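Local coordinates for protein putative 4-amino-4-deoxychorismate lyase (PDB 2ZGI) that binds pyridoxal 5'-phosphate and probably acts as a lyase, putatively on 4-amino-4-deoxychorismate, as a member of the class-IV aminotransferase family, at residues 145-150 with 213-218; 110-115 with 137-142; 128-133 with 160-165. All blocks are in the same frame, centred on the assembly; numbering follows the deposited sequence.

How the contacts relate
The three contacts cluster in the part of the chain that carries the pyridoxal phosphate, with centres about 10 Å apart for contacts 1 and 2 and for contacts 1 and 3, and about 12 Å apart for contacts 2 and 3. Contacts 2 and 3 use the same helix, 131-142, which is followed in the chain by strand 147-151 of contact 1. That strand neighbours 111-117 of contact 2 in one sheet, whereas 164-169 and 212-217 pair in another. Contact 2 closes before contact 1 opens; the segments of contact 3 alternate with those of both. Contacts 1 and 3 both touch the cofactor, whereas in contact 2 the Thr-114 side chain is about 11 Å from it.

Contact 1 (145-150 with 213-218); sequences AFEGLL and LLLAGS. With PLP (pyridoxal-5'-phosphate), chain P.
The ring of Phe-146 is met at its edge, near its own plane, by one methyl of Leu-215, whose CD1 lies 3.9 Å from Phe-146 CD2. Arg-162 makes a cation-pi interaction with the same ring. Phe-146 and Leu-215 run past each other in opposite directions, with Phe-146 CG anti to its backbone N (chi1 177°). Leu-215 CD1 also reaches the aliphatic root of Glu-147, at 3.7 Å from Glu-147 CB. The flat carboxylate of Glu-147 is gripped at both oxygens: OE2 uses its anti lone pair to accept the N-H of Gly-148 at 3.0 Å, in a rather bent bond, and is also hydrogen-bonded to Ser-161 OG, while OE1 is paired with Arg-162 N and Thr-163 OG1. A bend at chi2 (66°) folds the buried group back toward Gly-148 N, and the several donors would be expected to favour its ionised form.

Strands 147-150 and 213-217 belong to two different mixed sheets and cross at 96°, their axes 10.4 Å apart, a near-perpendicular crossing of these strands consistent with the barrel-like larger domain of fold-type-IV pyridoxal enzymes. Leucine methyls meet between the strands: Leu-149 CD1 lies beside Leu-213 CD1, and Leu-149 CD2 is 4.5 Å from Leu-215 CD2, a looser fit than that at Phe-146. Just past the end of strand 213-217, Ser-218 holds the cofactor phosphate with two donors to one oxygen, its N at 2.9 Å and its OG at 2.7 Å from PLP O2P.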
loop_
_atom_site.group_PDB
_atom_site.type_symbol
_atom_site.label_atom_id
_atom_site.label_comp_id
_atom_site.label_asym_id
_atom_site.label_seq_id
_atom_site.Cartn_x
_atom_site.Cartn_y
_atom_site.Cartn_z
ATOM N N ALA D 145 5.515 -24.460 -2.314
ATOM C CA ALA D 145 6.810 -23.856 -2.692
ATOM C C ALA D 145 7.882 -23.975 -1.610
ATOM O O ALA D 145 7.555 -24.138 -0.441
ATOM C CB ALA D 145 6.622 -22.383 -3.053
ATOM N N PHE D 146 9.149 -23.849 -2.014
ATOM C CA PHE D 146 10.288 -23.938 -1.093
ATOM C C PHE D 146 10.514 -22.658 -0.286
ATOM O O PHE D 146 10.802 -22.701 0.917
ATOM C CB PHE D 146 11.580 -24.346 -1.832
ATOM C CG PHE D 146 12.798 -24.370 -0.940
ATOM C CD1 PHE D 146 13.051 -25.470 -0.108
ATOM C CD2 PHE D 146 13.667 -23.277 -0.890
ATOM C CE1 PHE D 146 14.175 -25.484 0.732
ATOM C CE2 PHE D 146 14.792 -23.284 -0.040
ATOM C CZ PHE D 146 15.040 -24.379 0.761
ATOM N N GLU D 147 10.393 -21.511 -0.944
ATOM C CA GLU D 147 10.728 -20.261 -0.274
ATOM C C GLU D 147 9.691 -19.219 -0.593
ATOM O O GLU D 147 9.146 -19.198 -1.708
ATOM C CB GLU D 147 12.113 -19.761 -0.719
ATOM C CG GLU D 147 12.582 -18.367 -0.128
ATOM C CD GLU D 147 12.800 -18.438 1.377
ATOM O OE1 GLU D 147 13.979 -18.372 1.828
ATOM O OE2 GLU D 147 11.812 -18.596 2.114
ATOM N N GLY D 148 9.432 -18.348 0.378
ATOM C CA GLY D 148 8.547 -17.206 0.169
ATOM C C GLY D 148 9.372 -15.951 0.046
ATOM O O GLY D 148 10.346 -15.766 0.808
ATOM N N LEU D 149 9.002 -15.109 -0.929
ATOM C CA LEU D 149 9.643 -13.802 -1.134
ATOM C C LEU D 149 8.855 -12.645 -0.540
ATOM O O LEU D 149 7.605 -12.656 -0.540
ATOM C CB LEU D 149 9.929 -13.563 -2.639
ATOM C CG LEU D 149 10.686 -14.713 -3.329
ATOM C CD1 LEU D 149 10.859 -14.490 -4.837
ATOM C CD2 LEU D 149 12.035 -15.000 -2.705
ATOM N N LEU D 150 9.598 -11.651 -0.035
ATOM C CA LEU D 150 9.055 -10.471 0.643
ATOM C C LEU D 150 9.370 -9.167 -0.125
ATOM O O LEU D 150 10.323 -9.112 -0.894
ATOM C CB LEU D 150 9.582 -10.350 2.093
ATOM C CG LEU D 150 9.179 -11.492 3.058
ATOM C CD1 LEU D 150 10.242 -12.586 3.004
ATOM C CD2 LEU D 150 8.935 -10.986 4.470
ATOM N N LEU D 213 16.112 -17.154 -11.441
ATOM C CA LEU D 213 16.233 -16.870 -10.012
ATOM C C LEU D 213 17.046 -17.953 -9.310
ATOM O O LEU D 213 17.024 -19.127 -9.707
ATOM C CB LEU D 213 14.859 -16.755 -9.338
ATOM C CG LEU D 213 14.134 -15.400 -9.380
ATOM C CD1 LEU D 213 12.803 -15.495 -8.621
ATOM C CD2 LEU D 213 14.999 -14.243 -8.813
ATOM N N LEU D 214 17.795 -17.539 -8.294
ATOM C CA LEU D 214 18.485 -18.462 -7.415
ATOM C C LEU D 214 18.395 -17.935 -5.981
ATOM O O LEU D 214 18.095 -16.749 -5.759
ATOM C CB LEU D 214 19.955 -18.664 -7.827
ATOM C CG LEU D 214 20.309 -19.235 -9.219
ATOM C CD1 LEU D 214 20.625 -18.084 -10.157
ATOM C CD2 LEU D 214 21.498 -20.190 -9.143
ATOM N N LEU D 215 18.653 -18.835 -5.030
ATOM C CA LEU D 215 18.565 -18.561 -3.604
ATOM C C LEU D 215 19.875 -18.916 -2.919
ATOM O O LEU D 215 20.378 -20.024 -3.084
ATOM C CB LEU D 215 17.426 -19.384 -2.983
ATOM C CG LEU D 215 16.004 -19.160 -3.529
ATOM C CD1 LEU D 215 15.057 -20.177 -2.895
ATOM C CD2 LEU D 215 15.525 -17.712 -3.269
ATOM N N ALA D 216 20.425 -17.974 -2.165
ATOM C CA ALA D 216 21.663 -18.198 -1.442
ATOM C C ALA D 216 21.389 -18.087 0.055
ATOM O O ALA D 216 20.661 -17.211 0.473
ATOM C CB ALA D 216 22.688 -17.170 -1.856
ATOM N N GLY D 217 21.990 -18.967 0.857
ATOM C CA GLY D 217 21.922 -18.851 2.314
ATOM C C GLY D 217 22.864 -19.839 3.008
ATOM O O GLY D 217 23.313 -20.820 2.408
ATOM N N SER D 218 23.152 -19.576 4.277
ATOM C CA SER D 218 24.096 -20.408 5.042
ATOM C C SER D 218 23.626 -21.841 5.228
ATOM O O SER D 218 24.457 -22.747 5.343
ATOM C CB SER D 218 24.345 -19.793 6.410
ATOM O OG SER D 218 25.102 -18.614 6.227
HETATM N N1 PLP P . 17.371 -13.602 4.137
HETATM C C2 PLP P . 16.965 -13.557 5.423
HETATM C C2A PLP P . 15.682 -12.853 5.761
HETATM C C3 PLP P . 17.723 -14.176 6.422
HETATM O O3 PLP P . 17.273 -14.105 7.707
HETATM C C4 PLP P . 18.923 -14.806 6.071
HETATM C C4A PLP P . 19.835 -15.461 7.087
HETATM C C5 PLP P . 19.332 -14.808 4.739
HETATM C C6 PLP P . 18.517 -14.186 3.794
HETATM C C5A PLP P . 20.595 -15.500 4.273
HETATM O O4P PLP P . 21.810 -14.937 4.770
HETATM P P PLP P . 23.191 -15.743 4.854
HETATM O O1P PLP P . 23.607 -16.074 3.442
HETATM O O2P PLP P . 22.982 -17.019 5.640
HETATM O O3P PLP P . 24.014 -14.719 5.564
#

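Contact 2 (110-115 with 137-142); sequences RVRLTG and LEEARK
Strand 111-117, helix 131-142 and strand 147-151 form a beta-alpha-beta unit, and here the helix lies across its first strand. The axes of 111-114 and 137-142 approach to 8.0 Å at an angle of 130°. The backbones come closest where Arg-112 faces Ala-140: the two CA atoms are 5.3 Å apart, and Arg-112 CB rests 3.9 Å from Ala-140 CA, so the small alanine lets the helix backbone come down onto the strand. Arg-112 then turns away from this buried spot, CG anti to the backbone N and the chain bent at chi2, which carries its guanidinium toward the partly exposed side.

There it meets Glu-139, an extended side chain crossing it at about a right angle. Arg-112 NE donates to the anti lone pair of Glu-139 OE2 at 3.0 Å in a fairly straight bond (160°), and a weak second bond runs from Arg-112 NH2 to the same oxygen at 3.4 Å. The carboxylate approaches the edge of the guanidinium close to its plane, yet the two planes stand 80° apart, so this salt bridge has a single oxygen at its centre. Glu-143 is a weak, more distant ionic partner of Arg-112. Thr-114 lies against the carboxylate through CB and CG2, CB 3.7 Å from Glu-139 OE2; OG1, in the crowded position between the backbone N and the carbonyl carbon, bonds instead to Leu-149 O and Tyr-116 N. On the looser side a water bridges the segments, accepting from Gly-115 N at 2.7 Å and donating to Glu-139 OE1 at 2.5 Å.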
loop_
_atom_site.group_PDB
_atom_site.type_symbol
_atom_site.label_atom_id
_atom_site.label_comp_id
_atom_site.label_asym_id
_atom_site.label_seq_id
_atom_site.Cartn_x
_atom_site.Cartn_y
_atom_site.Cartn_z
ATOM N N ARG D 110 10.673 -24.380 -6.298
ATOM C CA ARG D 110 9.636 -23.365 -6.540
ATOM C C ARG D 110 9.731 -22.247 -5.495
ATOM O O ARG D 110 9.987 -22.533 -4.314
ATOM C CB ARG D 110 8.238 -23.994 -6.455
ATOM C CG ARG D 110 7.947 -25.086 -7.519
ATOM C CD ARG D 110 6.460 -25.490 -7.536
ATOM N NE ARG D 110 6.131 -26.608 -6.636
ATOM C CZ ARG D 110 4.896 -26.910 -6.200
ATOM N NH1 ARG D 110 3.844 -26.176 -6.552
ATOM N NH2 ARG D 110 4.711 -27.947 -5.388
ATOM N N VAL D 111 9.541 -20.993 -5.927
ATOM C CA VAL D 111 9.282 -19.899 -4.987
ATOM C C VAL D 111 7.851 -19.392 -5.102
ATOM O O VAL D 111 7.178 -19.596 -6.116
ATOM C CB VAL D 111 10.247 -18.676 -5.104
ATOM C CG1 VAL D 111 11.685 -19.115 -4.972
ATOM C CG2 VAL D 111 10.016 -17.858 -6.413
ATOM N N ARG D 112 7.408 -18.719 -4.061
ATOM C CA ARG D 112 6.164 -18.019 -4.065
ATOM C C ARG D 112 6.464 -16.560 -3.693
ATOM O O ARG D 112 7.085 -16.271 -2.649
ATOM C CB ARG D 112 5.246 -18.654 -3.026
ATOM C CG ARG D 112 4.122 -17.781 -2.569
ATOM C CD ARG D 112 2.917 -17.907 -3.499
ATOM N NE ARG D 112 1.702 -17.374 -2.880
ATOM C CZ ARG D 112 0.499 -17.407 -3.455
ATOM N NH1 ARG D 112 0.337 -17.990 -4.638
ATOM N NH2 ARG D 112 -0.542 -16.874 -2.837
ATOM N N LEU D 113 6.035 -15.638 -4.546
ATOM C CA LEU D 113 6.074 -14.226 -4.176
ATOM C C LEU D 113 4.916 -13.930 -3.229
ATOM O O LEU D 113 3.753 -14.213 -3.554
ATOM C CB LEU D 113 5.988 -13.339 -5.431
ATOM C CG LEU D 113 5.794 -11.842 -5.209
ATOM C CD1 LEU D 113 6.984 -11.276 -4.463
ATOM C CD2 LEU D 113 5.577 -11.120 -6.556
ATOM N N THR D 114 5.207 -13.386 -2.047
ATOM C CA THR D 114 4.126 -13.092 -1.107
ATOM C C THR D 114 3.860 -11.592 -1.067
ATOM O O THR D 114 4.596 -10.823 -1.661
ATOM C CB THR D 114 4.431 -13.632 0.315
ATOM O OG1 THR D 114 5.311 -12.717 1.013
ATOM C CG2 THR D 114 5.060 -15.040 0.257
ATOM N N GLY D 115 2.823 -11.191 -0.355
ATOM C CA GLY D 115 2.556 -9.769 -0.086
ATOM C C GLY D 115 3.169 -9.258 1.218
ATOM O O GLY D 115 3.013 -8.076 1.563
ATOM N N LEU D 137 7.243 -17.693 4.742
ATOM C CA LEU D 137 7.565 -19.102 4.495
ATOM C C LEU D 137 6.315 -19.983 4.665
ATOM O O LEU D 137 6.111 -20.925 3.894
ATOM C CB LEU D 137 8.689 -19.594 5.422
ATOM C CG LEU D 137 9.082 -21.086 5.296
ATOM C CD1 LEU D 137 9.615 -21.427 3.887
ATOM C CD2 LEU D 137 10.096 -21.492 6.365
ATOM N N GLU D 138 5.491 -19.677 5.663
ATOM C CA GLU D 138 4.238 -20.435 5.874
ATOM C C GLU D 138 3.329 -20.373 4.638
ATOM O O GLU D 138 2.825 -21.396 4.182
ATOM C CB GLU D 138 3.506 -20.014 7.150
ATOM C CG GLU D 138 4.185 -20.516 8.444
ATOM C CD GLU D 138 3.735 -19.807 9.738
ATOM O OE1 GLU D 138 2.686 -19.110 9.730
ATOM O OE2 GLU D 138 4.439 -19.964 10.772
ATOM N N GLU D 139 3.169 -19.181 4.073
ATOM C CA GLU D 139 2.448 -19.034 2.820
ATOM C C GLU D 139 3.060 -19.830 1.664
ATOM O O GLU D 139 2.337 -20.543 0.926
ATOM C CB GLU D 139 2.270 -17.550 2.457
ATOM C CG GLU D 139 1.335 -17.348 1.243
ATOM C CD GLU D 139 1.303 -15.916 0.761
ATOM O OE1 GLU D 139 1.099 -15.036 1.612
ATOM O OE2 GLU D 139 1.499 -15.679 -0.461
ATOM N N ALA D 140 4.380 -19.752 1.501
ATOM C CA ALA D 140 5.039 -20.478 0.439
ATOM C C ALA D 140 4.781 -21.988 0.522
ATOM O O ALA D 140 4.449 -22.655 -0.484
ATOM C CB ALA D 140 6.542 -20.186 0.438
ATOM N N ARG D 141 4.955 -22.527 1.724
ATOM C CA ARG D 141 4.808 -23.956 1.947
ATOM C C ARG D 141 3.353 -24.397 1.750
ATOM O O ARG D 141 3.108 -25.452 1.178
ATOM C CB ARG D 141 5.344 -24.340 3.340
ATOM C CG ARG D 141 6.872 -24.333 3.397
ATOM C CD ARG D 141 7.405 -24.942 4.692
ATOM N NE ARG D 141 8.868 -24.953 4.713
ATOM C CZ ARG D 141 9.595 -25.374 5.748
ATOM N NH1 ARG D 141 8.984 -25.809 6.855
ATOM N NH2 ARG D 141 10.923 -25.351 5.684
ATOM N N LYS D 142 2.400 -23.599 2.223
ATOM C CA LYS D 142 0.984 -23.862 1.915
ATOM C C LYS D 142 0.762 -24.049 0.399
ATOM O O LYS D 142 0.027 -24.952 -0.014
ATOM C CB LYS D 142 0.073 -22.772 2.463
ATOM C CG LYS D 142 -1.405 -23.127 2.374
ATOM C CD LYS D 142 -2.262 -22.110 3.108
ATOM C CE LYS D 142 -3.757 -22.406 2.919
ATOM N NZ LYS D 142 -4.589 -21.594 3.875
HETATM O O HOH W 1 0.858 -12.604 0.939
#

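Contact 3 (128-133 with 160-165); sequences GNYLPY and GSRTSP. With PLP (pyridoxal-5'-phosphate), chain P.
The turn linking strand 157-160 to strand 164-169 lines the cofactor pocket of this fold-type-IV enzyme beside the start of helix 131-142, for which Tyr-130 occupies the N-cap position. In the first shell, the ring methyl of the pyridoxal phosphate is crowded from both segments: PLP C2A lies 3.4 Å from Tyr-133 CE1 and equally far from the carbonyl oxygens of Gly-160 and Ser-161. Thr-163 C and Ser-164 OG approach PLP C6, while the edge of the Tyr-130 ring turns to PLP O3, its CE1 at 3.9 Å.

One step out, Tyr-130 OH comes within 2.6 Å of Ser-161 O in a weak hydrogen bond whose proton may instead serve a water. Ser-161 CB packs 3.3 Å from Tyr-133 O. CG anti to the backbone N (chi1 -170°) sends the Tyr-130 ring across to the turn, and Tyr-133 CB lies over one face of it, 3.5 Å above the ring plane and toward the rim. His-20 of the second subunit also meets this ring. An alanine in place of Tyr-130 would remove ring and hydroxyl, and would probably cost the turn its bond at Ser-161 O and leave PLP O3 less enclosed.

Farther out, Phe-146 O binds the Arg-162 guanidinium, which would tend to hold the turn in place. The water touching Tyr-130 OH donates to Ser-161 OG, itself anchored by Glu-147, at 2.9 Å.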
loop_
_atom_site.group_PDB
_atom_site.type_symbol
_atom_site.label_atom_id
_atom_site.label_comp_id
_atom_site.label_asym_id
_atom_site.label_seq_id
_atom_site.Cartn_x
_atom_site.Cartn_y
_atom_site.Cartn_z
ATOM N N GLY D 128 15.565 -10.762 15.847
ATOM C CA GLY D 128 14.471 -11.505 16.434
ATOM C C GLY D 128 13.082 -11.033 16.044
ATOM O O GLY D 128 12.096 -11.648 16.442
ATOM N N ASN D 129 12.992 -9.946 15.274
ATOM C CA ASN D 129 11.691 -9.530 14.755
ATOM C C ASN D 129 11.457 -10.217 13.426
ATOM O O ASN D 129 11.626 -9.625 12.340
ATOM C CB ASN D 129 11.613 -8.009 14.666
ATOM C CG ASN D 129 11.308 -7.383 15.998
ATOM O OD1 ASN D 129 11.725 -7.876 17.066
ATOM N ND2 ASN D 129 10.578 -6.320 15.967
ATOM N N TYR D 130 11.139 -11.505 13.511
ATOM C CA TYR D 130 11.270 -12.385 12.358
ATOM C C TYR D 130 9.884 -12.881 11.885
ATOM O O TYR D 130 9.787 -13.731 11.030
ATOM C CB TYR D 130 12.176 -13.572 12.756
ATOM C CG TYR D 130 12.619 -14.453 11.635
ATOM C CD1 TYR D 130 13.546 -14.009 10.698
ATOM C CD2 TYR D 130 12.110 -15.748 11.517
ATOM C CE1 TYR D 130 13.960 -14.830 9.646
ATOM C CE2 TYR D 130 12.512 -16.576 10.468
ATOM C CZ TYR D 130 13.433 -16.109 9.541
ATOM O OH TYR D 130 13.808 -16.926 8.493
ATOM N N LEU D 131 8.834 -12.349 12.467
ATOM C CA LEU D 131 7.457 -12.787 12.130
ATOM C C LEU D 131 7.071 -12.669 10.636
ATOM O O LEU D 131 6.518 -13.622 10.057
ATOM C CB LEU D 131 6.461 -12.072 13.035
ATOM C CG LEU D 131 5.081 -12.689 13.251
ATOM C CD1 LEU D 131 5.160 -14.180 13.494
ATOM C CD2 LEU D 131 4.354 -11.929 14.364
ATOM N N PRO D 132 7.367 -11.518 9.996
ATOM C CA PRO D 132 7.043 -11.434 8.561
ATOM C C PRO D 132 7.683 -12.558 7.727
ATOM O O PRO D 132 7.041 -13.085 6.817
ATOM C CB PRO D 132 7.615 -10.069 8.145
ATOM C CG PRO D 132 7.588 -9.246 9.448
ATOM C CD PRO D 132 7.940 -10.263 10.513
ATOM N N TYR D 133 8.930 -12.920 8.042
ATOM C CA TYR D 133 9.646 -13.991 7.367
ATOM C C TYR D 133 8.988 -15.329 7.675
ATOM O O TYR D 133 8.797 -16.151 6.790
ATOM C CB TYR D 133 11.130 -14.001 7.768
ATOM C CG TYR D 133 11.770 -12.646 7.548
ATOM C CD1 TYR D 133 12.269 -12.273 6.289
ATOM C CD2 TYR D 133 11.838 -11.721 8.586
ATOM C CE1 TYR D 133 12.828 -10.985 6.096
ATOM C CE2 TYR D 133 12.372 -10.467 8.398
ATOM C CZ TYR D 133 12.886 -10.107 7.166
ATOM O OH TYR D 133 13.426 -8.844 7.042
ATOM N N GLY D 160 14.149 -13.329 0.548
ATOM C CA GLY D 160 13.466 -14.588 0.851
ATOM C C GLY D 160 13.283 -14.677 2.357
ATOM O O GLY D 160 13.889 -13.901 3.090
ATOM N N SER D 161 12.466 -15.607 2.843
ATOM C CA SER D 161 12.295 -15.748 4.305
ATOM C C SER D 161 13.607 -16.142 5.048
ATOM O O SER D 161 13.847 -15.687 6.174
ATOM C CB SER D 161 11.173 -16.747 4.635
ATOM O OG SER D 161 11.678 -18.077 4.594
ATOM N N ARG D 162 14.446 -16.964 4.414
ATOM C CA ARG D 162 15.738 -17.335 5.007
ATOM C C ARG D 162 16.848 -17.486 3.983
ATOM O O ARG D 162 17.943 -17.962 4.307
ATOM C CB ARG D 162 15.621 -18.590 5.875
ATOM C CG ARG D 162 14.636 -19.621 5.377
ATOM C CD ARG D 162 15.213 -20.499 4.267
ATOM N NE ARG D 162 14.665 -21.865 4.359
ATOM C CZ ARG D 162 13.654 -22.342 3.624
ATOM N NH1 ARG D 162 13.042 -21.584 2.701
ATOM N NH2 ARG D 162 13.247 -23.588 3.826
ATOM N N THR D 163 16.565 -17.077 2.744
ATOM C CA THR D 163 17.563 -17.082 1.684
ATOM C C THR D 163 17.562 -15.727 0.971
ATOM O O THR D 163 16.605 -14.963 1.080
ATOM C CB THR D 163 17.327 -18.216 0.654
ATOM O OG1 THR D 163 16.023 -18.060 0.066
ATOM C CG2 THR D 163 17.471 -19.619 1.321
ATOM N N SER D 164 18.641 -15.456 0.254
ATOM C CA SER D 164 18.847 -14.181 -0.432
ATOM C C SER D 164 18.625 -14.420 -1.931
ATOM O O SER D 164 19.280 -15.276 -2.526
ATOM C CB SER D 164 20.279 -13.698 -0.225
ATOM O OG SER D 164 20.587 -13.519 1.143
ATOM N N PRO D 165 17.691 -13.680 -2.545
ATOM C CA PRO D 165 17.435 -13.994 -3.946
ATOM C C PRO D 165 18.426 -13.324 -4.922
ATOM O O PRO D 165 18.872 -12.183 -4.695
ATOM C CB PRO D 165 15.993 -13.519 -4.154
ATOM C CG PRO D 165 15.809 -12.460 -3.156
ATOM C CD PRO D 165 16.666 -12.788 -1.973
HETATM N N1 PLP P . 17.371 -13.602 4.137
HETATM C C2 PLP P . 16.965 -13.557 5.423
HETATM C C2A PLP P . 15.682 -12.853 5.761
HETATM C C3 PLP P . 17.723 -14.176 6.422
HETATM O O3 PLP P . 17.273 -14.105 7.707
HETATM C C4 PLP P . 18.923 -14.806 6.071
HETATM C C4A PLP P . 19.835 -15.461 7.087
HETATM C C5 PLP P . 19.332 -14.808 4.739
HETATM C C6 PLP P . 18.517 -14.186 3.794
HETATM C C5A PLP P . 20.595 -15.500 4.273
HETATM O O4P PLP P . 21.810 -14.937 4.770
HETATM P P PLP P . 23.191 -15.743 4.854
HETATM O O1P PLP P . 23.607 -16.074 3.442
HETATM O O2P PLP P . 22.982 -17.019 5.640
HETATM O O3P PLP P . 24.014 -14.719 5.564
HETATM O O HOH W 2 11.922 -18.485 7.503
#